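Side-chain contacts in gamma-glutamyltranspeptidase (Streptomyces lincolnensis, PDB 6J3A), which probably acts as a gamma-glutamyltranspeptidase-like transferase of the N-terminal-nucleophile superfamily: residues Glu223-Gln228 against Phe454-Arg459; Pro99-Leu104 against Thr161-Ser166; Ala106-Ala111 against Ala251-Thr256; Ala167-Pro172 against Asn446-Glu451; Ala190-Leu195 against Glu214-Gly219. All blocks are in the same frame, centred on the assembly; numbering follows the deposited sequence.

Contact 1. Residues Glu223-Gln228 against Phe454-Arg459; sequences EALVRQ and FPLGTR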
# COMPACT_ATOMS: atom_id res chain seq x y z
N GLU A 223 -22.71 10.78 31.60
CA GLU A 223 -22.97 10.20 32.92
C GLU A 223 -21.88 9.22 33.34
O GLU A 223 -21.33 9.33 34.43
CB GLU A 223 -24.34 9.51 32.93
CG GLU A 223 -25.49 10.50 33.03
CD GLU A 223 -26.86 9.91 32.69
OE1 GLU A 223 -26.98 8.69 32.44
OE2 GLU A 223 -27.82 10.70 32.66
N ALA A 224 -21.56 8.30 32.44
CA ALA A 224 -20.54 7.27 32.70
C ALA A 224 -19.12 7.84 32.84
O ALA A 224 -18.33 7.36 33.67
CB ALA A 224 -20.57 6.24 31.59
N LEU A 225 -18.80 8.83 32.03
CA LEU A 225 -17.49 9.45 32.03
C LEU A 225 -17.23 10.16 33.35
O LEU A 225 -16.16 10.02 33.94
CB LEU A 225 -17.39 10.46 30.88
CG LEU A 225 -17.28 9.87 29.48
CD1 LEU A 225 -17.61 10.94 28.46
CD2 LEU A 225 -15.89 9.31 29.21
N VAL A 226 -18.24 10.93 33.79
CA VAL A 226 -18.18 11.64 35.07
C VAL A 226 -18.10 10.63 36.22
O VAL A 226 -17.21 10.71 37.06
CB VAL A 226 -19.40 12.58 35.26
CG1 VAL A 226 -19.38 13.25 36.63
CG2 VAL A 226 -19.40 13.66 34.20
N ARG A 227 -19.02 9.67 36.21
CA ARG A 227 -19.03 8.58 37.19
C ARG A 227 -17.65 7.91 37.33
O ARG A 227 -17.20 7.65 38.44
CB ARG A 227 -20.12 7.56 36.84
CG ARG A 227 -20.47 6.57 37.95
CD ARG A 227 -21.52 5.55 37.51
NE ARG A 227 -22.75 6.18 37.02
CZ ARG A 227 -23.31 6.03 35.80
NH1 ARG A 227 -22.79 5.22 34.87
NH2 ARG A 227 -24.43 6.69 35.52
N GLN A 228 -16.96 7.67 36.22
CA GLN A 228 -15.61 7.07 36.24
C GLN A 228 -14.56 8.03 36.79
O GLN A 228 -13.62 7.61 37.46
CB GLN A 228 -15.15 6.68 34.84
CG GLN A 228 -14.60 5.27 34.63
CD GLN A 228 -13.87 4.63 35.79
OE1 GLN A 228 -12.80 5.06 36.20
NE2 GLN A 228 -14.41 3.53 36.25
N PHE A 454 -14.16 2.25 26.81
CA PHE A 454 -12.92 3.01 26.59
C PHE A 454 -12.66 3.95 27.77
O PHE A 454 -13.60 4.29 28.49
CB PHE A 454 -12.96 3.80 25.28
CG PHE A 454 -14.16 4.70 25.16
CD1 PHE A 454 -14.14 5.98 25.68
CD2 PHE A 454 -15.32 4.25 24.53
CE1 PHE A 454 -15.26 6.81 25.57
CE2 PHE A 454 -16.43 5.07 24.41
CZ PHE A 454 -16.40 6.35 24.94
N PRO A 455 -11.39 4.38 27.96
CA PRO A 455 -11.03 5.28 29.05
C PRO A 455 -11.02 6.77 28.69
O PRO A 455 -11.10 7.15 27.53
CB PRO A 455 -9.60 4.84 29.38
CG PRO A 455 -9.04 4.38 28.07
CD PRO A 455 -10.20 3.97 27.20
N LEU A 456 -10.88 7.58 29.73
CA LEU A 456 -10.59 9.00 29.60
C LEU A 456 -9.13 9.27 29.21
O LEU A 456 -8.24 8.42 29.37
CB LEU A 456 -10.89 9.71 30.92
CG LEU A 456 -12.38 9.91 31.23
CD1 LEU A 456 -12.60 10.09 32.72
CD2 LEU A 456 -12.93 11.11 30.48
N GLY A 457 -8.91 10.49 28.73
CA GLY A 457 -7.61 10.93 28.24
C GLY A 457 -6.66 11.33 29.35
O GLY A 457 -6.97 11.16 30.52
N THR A 458 -5.50 11.84 28.96
CA THR A 458 -4.45 12.23 29.90
C THR A 458 -3.67 13.48 29.44
O THR A 458 -2.47 13.60 29.73
CB THR A 458 -3.44 11.09 30.09
OG1 THR A 458 -2.89 10.73 28.82
CG2 THR A 458 -4.11 9.87 30.74
N ARG A 459 -4.34 14.40 28.75
CA ARG A 459 -3.63 15.51 28.09
C ARG A 459 -3.23 16.63 29.05
O ARG A 459 -2.26 17.35 28.79
CB ARG A 459 -4.42 16.07 26.92
CG ARG A 459 -3.62 16.90 25.90
CD ARG A 459 -2.55 16.11 25.16
NE ARG A 459 -3.10 14.95 24.48
CZ ARG A 459 -2.41 14.08 23.74
NH1 ARG A 459 -1.10 14.22 23.56
NH2 ARG A 459 -3.04 13.05 23.18
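L225, on helix 220-229, meets L456 with one methyl each, CD2 of L225 lying 3.7 Å from CD2 of L456. L225 CD2 also comes within 4.1 Å of L456 CG, while L456 CD1 rests 3.8 Å from the carbonyl O of L225, against the helix backbone itself. The two branched ends pass at a slant. Both CG atoms lie anti to the carbonyl carbon (chi1 -73° in L225, -74° in L456), which brings the forks of L225 and L456 together between helix and chain. F454 adds a looser, oblique approach, its CE1 being 4.5 Å from L225 CD2.

Further out, V449 of the neighbouring strand also packs on L225, and A106 and P109 cover L456. A hydrogen bond from N446 ND2 to L456 O holds the chain just where the leucine side chain leaves it. Leucine suits both places because a forked end can adapt to an irregular buried interface without bringing in polar atoms. The meeting surface of the side chains is wholly hydrocarbon, so attraction here should rest on dispersion and the exclusion of water, with little directional demand.

Contact 2. Residues Pro99-Leu104 against Thr161-Ser166; sequences PGTGPL and TEWTTS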
# COMPACT_ATOMS: atom_id res chain seq x y z
N PRO A 99 0.02 14.00 36.99
CA PRO A 99 0.33 12.59 36.73
C PRO A 99 0.19 12.16 35.26
O PRO A 99 -0.65 12.69 34.54
CB PRO A 99 -0.69 11.84 37.60
CG PRO A 99 -1.13 12.80 38.64
CD PRO A 99 -1.01 14.16 38.03
N GLY A 100 1.00 11.19 34.86
CA GLY A 100 0.91 10.59 33.53
C GLY A 100 -0.35 9.78 33.31
O GLY A 100 -0.76 9.57 32.17
N THR A 101 -0.96 9.31 34.40
CA THR A 101 -2.14 8.46 34.33
C THR A 101 -3.27 8.95 35.22
O THR A 101 -3.11 9.90 35.98
CB THR A 101 -1.76 7.05 34.75
OG1 THR A 101 -1.23 7.08 36.07
CG2 THR A 101 -0.70 6.47 33.79
N GLY A 102 -4.42 8.32 35.10
CA GLY A 102 -5.51 8.56 36.04
C GLY A 102 -6.38 9.74 35.63
O GLY A 102 -6.05 10.43 34.68
N PRO A 103 -7.50 9.96 36.35
CA PRO A 103 -8.51 10.94 35.99
C PRO A 103 -8.12 12.40 36.27
O PRO A 103 -8.80 13.29 35.77
CB PRO A 103 -9.72 10.52 36.83
CG PRO A 103 -9.14 9.88 38.03
CD PRO A 103 -7.85 9.24 37.59
N LEU A 104 -7.06 12.64 37.05
CA LEU A 104 -6.52 14.01 37.21
C LEU A 104 -5.87 14.54 35.92
O LEU A 104 -5.80 15.75 35.73
CB LEU A 104 -5.51 14.12 38.36
CG LEU A 104 -6.02 14.06 39.80
CD1 LEU A 104 -4.83 13.93 40.74
CD2 LEU A 104 -6.84 15.28 40.15
N THR A 161 -4.78 -5.86 39.28
CA THR A 161 -4.83 -5.51 40.70
C THR A 161 -5.57 -4.21 40.98
O THR A 161 -6.05 -4.01 42.08
CB THR A 161 -3.42 -5.35 41.30
OG1 THR A 161 -2.80 -4.16 40.80
CG2 THR A 161 -2.54 -6.59 41.01
N GLU A 162 -5.66 -3.33 39.98
CA GLU A 162 -6.05 -1.94 40.22
C GLU A 162 -7.15 -1.48 39.25
O GLU A 162 -8.25 -1.18 39.70
CB GLU A 162 -4.79 -1.07 40.18
CG GLU A 162 -4.73 0.09 41.16
CD GLU A 162 -4.91 -0.27 42.62
OE1 GLU A 162 -3.94 -0.69 43.28
OE2 GLU A 162 -6.03 -0.06 43.12
N TRP A 163 -6.86 -1.44 37.94
CA TRP A 163 -7.84 -1.02 36.90
C TRP A 163 -8.56 -2.23 36.33
O TRP A 163 -8.33 -2.63 35.19
CB TRP A 163 -7.21 -0.23 35.75
CG TRP A 163 -6.46 1.02 36.16
CD1 TRP A 163 -6.46 1.64 37.39
CD2 TRP A 163 -5.62 1.82 35.32
NE1 TRP A 163 -5.66 2.75 37.36
CE2 TRP A 163 -5.13 2.88 36.11
CE3 TRP A 163 -5.23 1.73 33.98
CZ2 TRP A 163 -4.27 3.85 35.59
CZ3 TRP A 163 -4.37 2.68 33.48
CH2 TRP A 163 -3.90 3.73 34.28
N THR A 164 -9.45 -2.79 37.13
CA THR A 164 -10.07 -4.07 36.79
C THR A 164 -11.05 -3.96 35.62
O THR A 164 -11.31 -4.96 34.95
CB THR A 164 -10.77 -4.70 38.00
OG1 THR A 164 -11.69 -3.77 38.58
CG2 THR A 164 -9.74 -5.14 39.04
N THR A 165 -11.60 -2.78 35.39
CA THR A 165 -12.50 -2.58 34.24
C THR A 165 -11.75 -2.67 32.91
O THR A 165 -12.34 -3.03 31.89
CB THR A 165 -13.22 -1.22 34.30
OG1 THR A 165 -12.26 -0.17 34.45
CG2 THR A 165 -14.21 -1.20 35.47
N SER A 166 -10.46 -2.33 32.92
CA SER A 166 -9.59 -2.47 31.76
C SER A 166 -9.15 -3.93 31.53
O SER A 166 -9.01 -4.37 30.38
CB SER A 166 -8.36 -1.57 31.88
OG SER A 166 -8.72 -0.20 31.81
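T101 meets the indole of W163 at the rim of its six-membered ring. This is van der Waals packing: T101 CB lies in the ring plane, 4.0 Å from W163 CH2, and 4.2 Å from W163 CZ2. The backbone of the next residue follows more loosely, G102 N standing 4.5 Å from W163 CZ2 at an oblique angle. With CG anti to the carbonyl carbon (chi1 -57°), W163 presents the outer rim of its six-membered ring to the loop.

Polar interactions fix the two partners from outside. W163 NE1 donates to M234 O, so the buried indole N-H is satisfied and the ring's rotation is restrained. T101 OG1 makes a weak hydrogen bond with T236 N, which turns the threonine's polar branch to a neighbouring loop while CB faces the tryptophan.

Backbone conformation explains the glycine. G102 has phi 87° and psi 173°, a combination at which a side chain would crowd the preceding carbonyl oxygen.

W163 occupies the N-cap position of helix 164-170, just after helix 156-161, with L158 and P447 also against its side chain. The arrangement is the packing of a loop on a helix N-terminus: the N-cap tryptophan, a large aromatic between two consecutive helices, reaches across to the loop that joins helices 87-92 and 111-122.

Contact 3. Residues Ala106-Ala111 against Ala251-Thr256; sequences AAVPGA and AGWSAT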
# COMPACT_ATOMS: atom_id res chain seq x y z
N ALA A 106 -6.98 13.76 32.83
CA ALA A 106 -8.03 13.91 31.79
C ALA A 106 -8.46 15.35 31.56
O ALA A 106 -8.94 16.02 32.48
CB ALA A 106 -9.25 13.07 32.16
N ALA A 107 -8.30 15.82 30.32
CA ALA A 107 -8.97 17.05 29.89
C ALA A 107 -10.39 16.66 29.48
O ALA A 107 -10.68 15.47 29.34
CB ALA A 107 -8.23 17.67 28.72
N VAL A 108 -11.27 17.64 29.28
CA VAL A 108 -12.62 17.36 28.78
C VAL A 108 -12.45 16.66 27.42
O VAL A 108 -11.70 17.15 26.59
CB VAL A 108 -13.47 18.65 28.59
CG1 VAL A 108 -14.81 18.33 27.93
CG2 VAL A 108 -13.71 19.36 29.91
N PRO A 109 -13.09 15.50 27.20
CA PRO A 109 -12.92 14.85 25.89
C PRO A 109 -13.40 15.72 24.73
O PRO A 109 -14.53 16.18 24.75
CB PRO A 109 -13.76 13.59 26.01
CG PRO A 109 -13.76 13.28 27.47
CD PRO A 109 -13.71 14.60 28.18
N GLY A 110 -12.52 15.94 23.75
CA GLY A 110 -12.79 16.88 22.66
C GLY A 110 -12.97 16.30 21.27
O GLY A 110 -13.57 16.93 20.39
N ALA A 111 -12.44 15.10 21.05
CA ALA A 111 -12.46 14.47 19.74
C ALA A 111 -13.86 14.20 19.21
O ALA A 111 -14.15 14.49 18.06
CB ALA A 111 -11.65 13.18 19.77
N ALA A 251 -21.17 19.34 29.71
CA ALA A 251 -22.35 20.03 29.15
C ALA A 251 -22.00 21.37 28.46
O ALA A 251 -22.62 21.74 27.45
CB ALA A 251 -23.40 20.23 30.23
N GLY A 252 -21.01 22.08 28.99
CA GLY A 252 -20.62 23.40 28.48
C GLY A 252 -19.67 23.44 27.29
O GLY A 252 -19.60 24.46 26.59
N TRP A 253 -18.94 22.35 27.04
CA TRP A 253 -17.83 22.38 26.07
C TRP A 253 -18.26 21.88 24.69
O TRP A 253 -18.90 20.86 24.56
CB TRP A 253 -16.62 21.57 26.56
CG TRP A 253 -15.42 21.73 25.64
CD1 TRP A 253 -14.43 22.67 25.74
CD2 TRP A 253 -15.14 20.97 24.47
NE1 TRP A 253 -13.54 22.52 24.71
CE2 TRP A 253 -13.95 21.49 23.91
CE3 TRP A 253 -15.77 19.90 23.83
CZ2 TRP A 253 -13.38 20.97 22.75
CZ3 TRP A 253 -15.21 19.38 22.68
CH2 TRP A 253 -14.02 19.92 22.15
N SER A 254 -17.84 22.63 23.68
CA SER A 254 -18.02 22.27 22.28
C SER A 254 -16.69 22.47 21.59
O SER A 254 -15.87 23.29 22.01
CB SER A 254 -19.04 23.18 21.61
OG SER A 254 -20.35 22.93 22.08
N ALA A 255 -16.50 21.72 20.51
CA ALA A 255 -15.39 21.98 19.61
C ALA A 255 -15.66 23.30 18.89
O ALA A 255 -16.83 23.67 18.66
CB ALA A 255 -15.26 20.85 18.61
N THR A 256 -14.59 24.02 18.58
CA THR A 256 -14.69 25.33 17.93
C THR A 256 -13.83 25.40 16.69
O THR A 256 -12.92 24.59 16.52
CB THR A 256 -14.24 26.46 18.87
OG1 THR A 256 -12.95 26.15 19.41
CG2 THR A 256 -15.24 26.62 20.00
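V108 and G110 run alongside W253 and A255 in the same chain direction, the CA atoms of G110 and A255 coming to 6.5 Å. Two connecting segments are joined here in the Ntn-type fold of the family: residues 106-111 lead into helix 111-122, and residues 251-256 carry the chain from helix 247-252 into the long strand 256-265.

W253 supplies the largest single share of the surface. Its CG is anti to the backbone N (chi1 -173°) and the indole plane is turned almost square to the plane through CA, CB and CG (chi2 91°), which sends the six-membered ring toward the opposite backbone. There W253 CH2 comes to 3.3 Å from G110 CA, a snug approach, and W253 CZ3 is 3.9 Å from P109 O. Glycine suits this place because its bare CA, with no CB in between, lets the ring come right up to the chain. At the other end of the tryptophan, V108 CG1 lies 4.0 Å from W253 CB, the two side chains sliding past each other in opposite directions. The branched valine provides a compact apolar surface there, and V108 also touches D249 and L250 of helix 247-252.

Outside the two segments, V80 packs on W253 and R217 NH2 is hydrogen-bonded to W253 O, so both the ring and the backbone of the tryptophan are placed. The chain then folds back over its own indole: A255 N, which donates to D113 OD2, sits 3.4 Å above one face of the W253 ring, offset toward the rim.

Contact 4. Residues Ala167-Pro172 against Asn446-Glu451; sequences ADVYLP and NPVVPE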
# COMPACT_ATOMS: atom_id res chain seq x y z
N ALA A 167 -8.92 -4.66 32.62
CA ALA A 167 -8.71 -6.11 32.57
C ALA A 167 -9.90 -6.83 31.92
O ALA A 167 -9.69 -7.71 31.08
CB ALA A 167 -8.45 -6.65 33.96
N ASP A 168 -11.12 -6.44 32.27
CA ASP A 168 -12.36 -7.01 31.68
C ASP A 168 -12.40 -6.92 30.16
O ASP A 168 -12.93 -7.81 29.49
CB ASP A 168 -13.62 -6.31 32.21
CG ASP A 168 -13.86 -6.55 33.70
OD1 ASP A 168 -13.34 -7.54 34.25
OD2 ASP A 168 -14.57 -5.73 34.32
N VAL A 169 -11.87 -5.83 29.62
CA VAL A 169 -11.90 -5.57 28.18
C VAL A 169 -10.66 -6.12 27.48
O VAL A 169 -10.78 -6.74 26.42
CB VAL A 169 -12.07 -4.06 27.92
CG1 VAL A 169 -11.98 -3.75 26.43
CG2 VAL A 169 -13.40 -3.58 28.49
N TYR A 170 -9.48 -5.90 28.07
CA TYR A 170 -8.21 -6.22 27.41
C TYR A 170 -7.50 -7.50 27.88
O TYR A 170 -6.58 -7.97 27.21
CB TYR A 170 -7.26 -5.02 27.51
CG TYR A 170 -7.72 -3.85 26.65
CD1 TYR A 170 -7.58 -3.89 25.25
CD2 TYR A 170 -8.32 -2.73 27.21
CE1 TYR A 170 -8.01 -2.83 24.45
CE2 TYR A 170 -8.76 -1.67 26.41
CZ TYR A 170 -8.60 -1.72 25.04
OH TYR A 170 -9.03 -0.67 24.26
N LEU A 171 -7.94 -8.05 29.00
CA LEU A 171 -7.41 -9.31 29.52
C LEU A 171 -8.55 -10.27 29.84
O LEU A 171 -8.59 -10.85 30.93
CB LEU A 171 -6.59 -9.04 30.79
CG LEU A 171 -5.32 -8.19 30.71
CD1 LEU A 171 -4.73 -8.05 32.11
CD2 LEU A 171 -4.28 -8.80 29.78
N PRO A 172 -9.50 -10.46 28.90
CA PRO A 172 -10.56 -11.44 29.16
C PRO A 172 -9.95 -12.81 29.43
O PRO A 172 -9.16 -13.31 28.61
CB PRO A 172 -11.36 -11.47 27.86
CG PRO A 172 -10.41 -10.98 26.82
CD PRO A 172 -9.55 -9.97 27.51
N ASN A 446 -5.62 5.09 31.56
CA ASN A 446 -6.79 5.22 32.44
C ASN A 446 -7.59 3.93 32.44
O ASN A 446 -7.61 3.20 31.45
CB ASN A 446 -7.69 6.39 32.03
CG ASN A 446 -7.44 7.65 32.86
OD1 ASN A 446 -7.60 7.65 34.07
ND2 ASN A 446 -7.09 8.73 32.18
N PRO A 447 -8.26 3.64 33.56
CA PRO A 447 -9.16 2.50 33.55
C PRO A 447 -10.31 2.72 32.56
O PRO A 447 -10.79 3.85 32.41
CB PRO A 447 -9.70 2.48 34.98
CG PRO A 447 -9.69 3.91 35.40
CD PRO A 447 -8.42 4.45 34.79
N VAL A 448 -10.72 1.65 31.90
CA VAL A 448 -11.89 1.68 31.05
C VAL A 448 -13.14 2.13 31.82
O VAL A 448 -13.42 1.65 32.91
CB VAL A 448 -12.15 0.29 30.42
CG1 VAL A 448 -13.55 0.19 29.80
CG2 VAL A 448 -11.09 0.01 29.36
N VAL A 449 -13.87 3.05 31.22
CA VAL A 449 -15.21 3.40 31.66
C VAL A 449 -16.11 2.20 31.34
O VAL A 449 -16.46 1.98 30.18
CB VAL A 449 -15.75 4.67 30.97
CG1 VAL A 449 -17.12 5.05 31.52
CG2 VAL A 449 -14.76 5.84 31.10
N PRO A 450 -16.49 1.41 32.38
CA PRO A 450 -17.01 0.06 32.14
C PRO A 450 -18.22 -0.00 31.20
O PRO A 450 -18.26 -0.88 30.33
CB PRO A 450 -17.34 -0.48 33.54
CG PRO A 450 -17.42 0.71 34.43
CD PRO A 450 -16.63 1.82 33.79
N GLU A 451 -19.15 0.94 31.32
CA GLU A 451 -20.37 0.92 30.48
C GLU A 451 -20.15 1.47 29.06
O GLU A 451 -21.06 1.38 28.21
CB GLU A 451 -21.59 1.57 31.15
CG GLU A 451 -21.41 2.94 31.78
CD GLU A 451 -20.97 2.89 33.24
OE1 GLU A 451 -19.75 2.79 33.48
OE2 GLU A 451 -21.84 2.96 34.14
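A short two-stranded antiparallel hairpin, strands 448-449 and 454-455, receives the last turn of helix 164-170 as V169 and Y170 close on V448. The valine divides its two methyls between them. V448 CG1 touches V169 CG2 at 4.0 Å, the two side chains crossing at about a right angle, and V448 CG2 lies 4.1 Å from Y170 CE2. That second methyl approaches the tyrosine near the plane of its ring, at the edge.

With CG1 of V448 anti to the backbone N (chi1 166°), CG2 is anti to the carbonyl carbon, and this spread of the fork lets one residue serve two neighbours. V169 has a similar torsion and likewise works with both branches: CG2 faces the hairpin, whereas V169 CG1 lies 3.8 Å above one face of the adjacent Y170 ring, toward its rim. Beta-branched residues suit such a site, being broad close to the backbone and having few torsions to fix.

In this gamma-glutamyltranspeptidase fold, where helices 164-170 and 220-229 both pack on the hairpin, its backbone is held as well. T165 OG1 is hydrogen-bonded to V448 O and S166 OG to V448 N, so hydroxyls from the start of the same helix satisfy the polar atoms of the very residue whose side chain the end of the helix covers. Y170 also packs on F159 and V152 of helices 156-161 and 146-154. The helix closes here, L171 N still donating to A167 O at 2.7 Å although L171 has left helical angles. In the turn that follows strand 448-449, E451 OE2 forms a salt bridge with R227 NH1.

Contact 5. Residues Ala190-Leu195 against Glu214-Gly219; sequences ATWKRL and EVWRTG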
# COMPACT_ATOMS: atom_id res chain seq x y z
N ALA A 190 -21.33 -1.86 21.30
CA ALA A 190 -22.66 -1.60 21.90
C ALA A 190 -22.95 -0.10 22.13
O ALA A 190 -24.09 0.37 21.96
CB ALA A 190 -22.80 -2.36 23.21
N THR A 191 -21.90 0.62 22.51
CA THR A 191 -21.96 2.05 22.81
C THR A 191 -22.34 2.89 21.59
O THR A 191 -23.19 3.79 21.70
CB THR A 191 -20.63 2.55 23.40
OG1 THR A 191 -20.32 1.80 24.58
CG2 THR A 191 -20.69 4.05 23.77
N TRP A 192 -21.71 2.63 20.44
CA TRP A 192 -22.08 3.34 19.20
C TRP A 192 -23.46 2.90 18.70
O TRP A 192 -24.21 3.71 18.17
CB TRP A 192 -21.04 3.16 18.08
CG TRP A 192 -19.64 3.65 18.37
CD1 TRP A 192 -18.48 3.06 17.95
CD2 TRP A 192 -19.25 4.81 19.13
NE1 TRP A 192 -17.39 3.78 18.40
CE2 TRP A 192 -17.84 4.85 19.12
CE3 TRP A 192 -19.95 5.80 19.82
CZ2 TRP A 192 -17.12 5.84 19.78
CZ3 TRP A 192 -19.24 6.79 20.46
CH2 TRP A 192 -17.84 6.80 20.43
N LYS A 193 -23.79 1.63 18.88
CA LYS A 193 -25.10 1.14 18.47
C LYS A 193 -26.21 1.85 19.23
O LYS A 193 -27.19 2.29 18.64
CB LYS A 193 -25.21 -0.36 18.67
CG LYS A 193 -24.53 -1.17 17.58
CD LYS A 193 -25.01 -2.61 17.67
CE LYS A 193 -24.20 -3.55 16.80
NZ LYS A 193 -24.46 -4.94 17.28
N ARG A 194 -26.04 1.96 20.55
CA ARG A 194 -27.02 2.65 21.37
C ARG A 194 -27.11 4.12 20.95
O ARG A 194 -28.21 4.64 20.72
CB ARG A 194 -26.66 2.54 22.86
CG ARG A 194 -27.77 3.07 23.75
CD ARG A 194 -27.46 2.96 25.23
NE ARG A 194 -28.35 3.81 26.02
CZ ARG A 194 -28.31 3.92 27.35
NH1 ARG A 194 -27.42 3.24 28.07
NH2 ARG A 194 -29.17 4.73 27.97
N LEU A 195 -25.95 4.76 20.86
CA LEU A 195 -25.84 6.13 20.36
C LEU A 195 -26.70 6.31 19.12
O LEU A 195 -27.59 7.15 19.10
CB LEU A 195 -24.38 6.47 20.04
CG LEU A 195 -24.00 7.94 19.84
CD1 LEU A 195 -22.49 8.11 19.90
CD2 LEU A 195 -24.49 8.49 18.52
N GLU A 214 -25.25 15.83 21.91
CA GLU A 214 -25.88 15.93 23.22
C GLU A 214 -25.88 14.63 24.02
O GLU A 214 -25.85 14.67 25.25
CB GLU A 214 -27.30 16.45 23.08
CG GLU A 214 -27.37 17.88 22.55
CD GLU A 214 -26.63 18.89 23.43
OE1 GLU A 214 -26.09 19.87 22.87
OE2 GLU A 214 -26.59 18.72 24.68
N VAL A 215 -25.92 13.49 23.33
CA VAL A 215 -25.77 12.19 23.99
C VAL A 215 -24.37 12.05 24.60
O VAL A 215 -24.23 11.57 25.73
CB VAL A 215 -26.07 11.04 23.02
CG1 VAL A 215 -25.70 9.69 23.62
CG2 VAL A 215 -27.55 11.05 22.67
N TRP A 216 -23.35 12.47 23.87
CA TRP A 216 -21.99 12.50 24.40
C TRP A 216 -21.87 13.49 25.57
O TRP A 216 -21.19 13.22 26.56
CB TRP A 216 -20.97 12.88 23.32
CG TRP A 216 -19.56 12.83 23.85
CD1 TRP A 216 -18.93 13.78 24.59
CD2 TRP A 216 -18.64 11.74 23.73
NE1 TRP A 216 -17.67 13.37 24.94
CE2 TRP A 216 -17.46 12.12 24.41
CE3 TRP A 216 -18.68 10.49 23.10
CZ2 TRP A 216 -16.33 11.29 24.49
CZ3 TRP A 216 -17.55 9.67 23.18
CH2 TRP A 216 -16.40 10.08 23.87
N ARG A 217 -22.55 14.62 25.43
CA ARG A 217 -22.39 15.78 26.31
C ARG A 217 -23.18 15.76 27.60
O ARG A 217 -22.68 16.16 28.65
CB ARG A 217 -22.82 17.03 25.55
CG ARG A 217 -21.95 18.22 25.81
CD ARG A 217 -21.50 18.81 24.51
NE ARG A 217 -22.60 19.46 23.81
CZ ARG A 217 -22.63 20.74 23.45
NH1 ARG A 217 -23.70 21.21 22.81
NH2 ARG A 217 -21.61 21.57 23.69
N THR A 218 -24.45 15.36 27.49
CA THR A 218 -25.39 15.30 28.61
C THR A 218 -26.04 13.93 28.83
O THR A 218 -26.68 13.73 29.86
CB THR A 218 -26.52 16.33 28.42
OG1 THR A 218 -27.24 16.03 27.21
CG2 THR A 218 -25.95 17.74 28.35
N GLY A 219 -25.87 13.00 27.89
CA GLY A 219 -26.57 11.71 27.90
C GLY A 219 -25.82 10.61 28.61
O GLY A 219 -24.97 10.86 29.48
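W192 and W216 meet rim to rim: W192 CH2 and W216 CZ3 are 4.0 Å apart, each lying near the plane of the other's ring. The side chains pass obliquely, and neither indole covers the face of the other. Different first torsions bring them together. W192 on helix 186-200 has CG beside the backbone N (chi1 -60°), and W216 on helix 205-217 has it anti to that N (chi1 -176°), which brings the rims of both six-membered rings together between the helices.

Both indoles have further aromatic partners: W216 stacks with F112, and W192 and F45 meet edge-to-face. Beside the tryptophan pair L195 and V215 pack more loosely, CG of L195 being 4.5 Å from V215 CG1. Long indoles suit the wider span, and the shorter leucine and valine the place where the backbones are closest.

At the end of helix 205-217, E214 O accepts from T218 N and, at 2.8 Å, from T218 OG1, the two donors arriving from opposite faces of the carbonyl plane. R217 NH1 bridges to E214 OE1 at 2.7 Å on the syn side, while R217 NH2 bonds to W253 O. None of these polar bonds spans the two helices; the contact between them is purely apolar, its orientation probably set by ring shape and by the neighbouring aromatics.

In the fold
Contacts 1, 2 and 4 form one cluster, with the centre of contact 1 about 10 Å from that of contact 2 and about 12 Å from that of contact 4. Contacts 1 and 4 share the small hairpin, whose strands are linked by a probable hydrogen bond from V449 N to F454 O (3.0 Å), and contacts 2 and 4 share helix 164-170. W216 joins contact 5 to its neighbours: its CH2 lies 3.9 Å from F454 CE1 of contact 1 and its CZ2 3.8 Å from P109 CB of contact 3. Contacts 3 and 4 do not touch, their nearest atoms being about 5 Å apart.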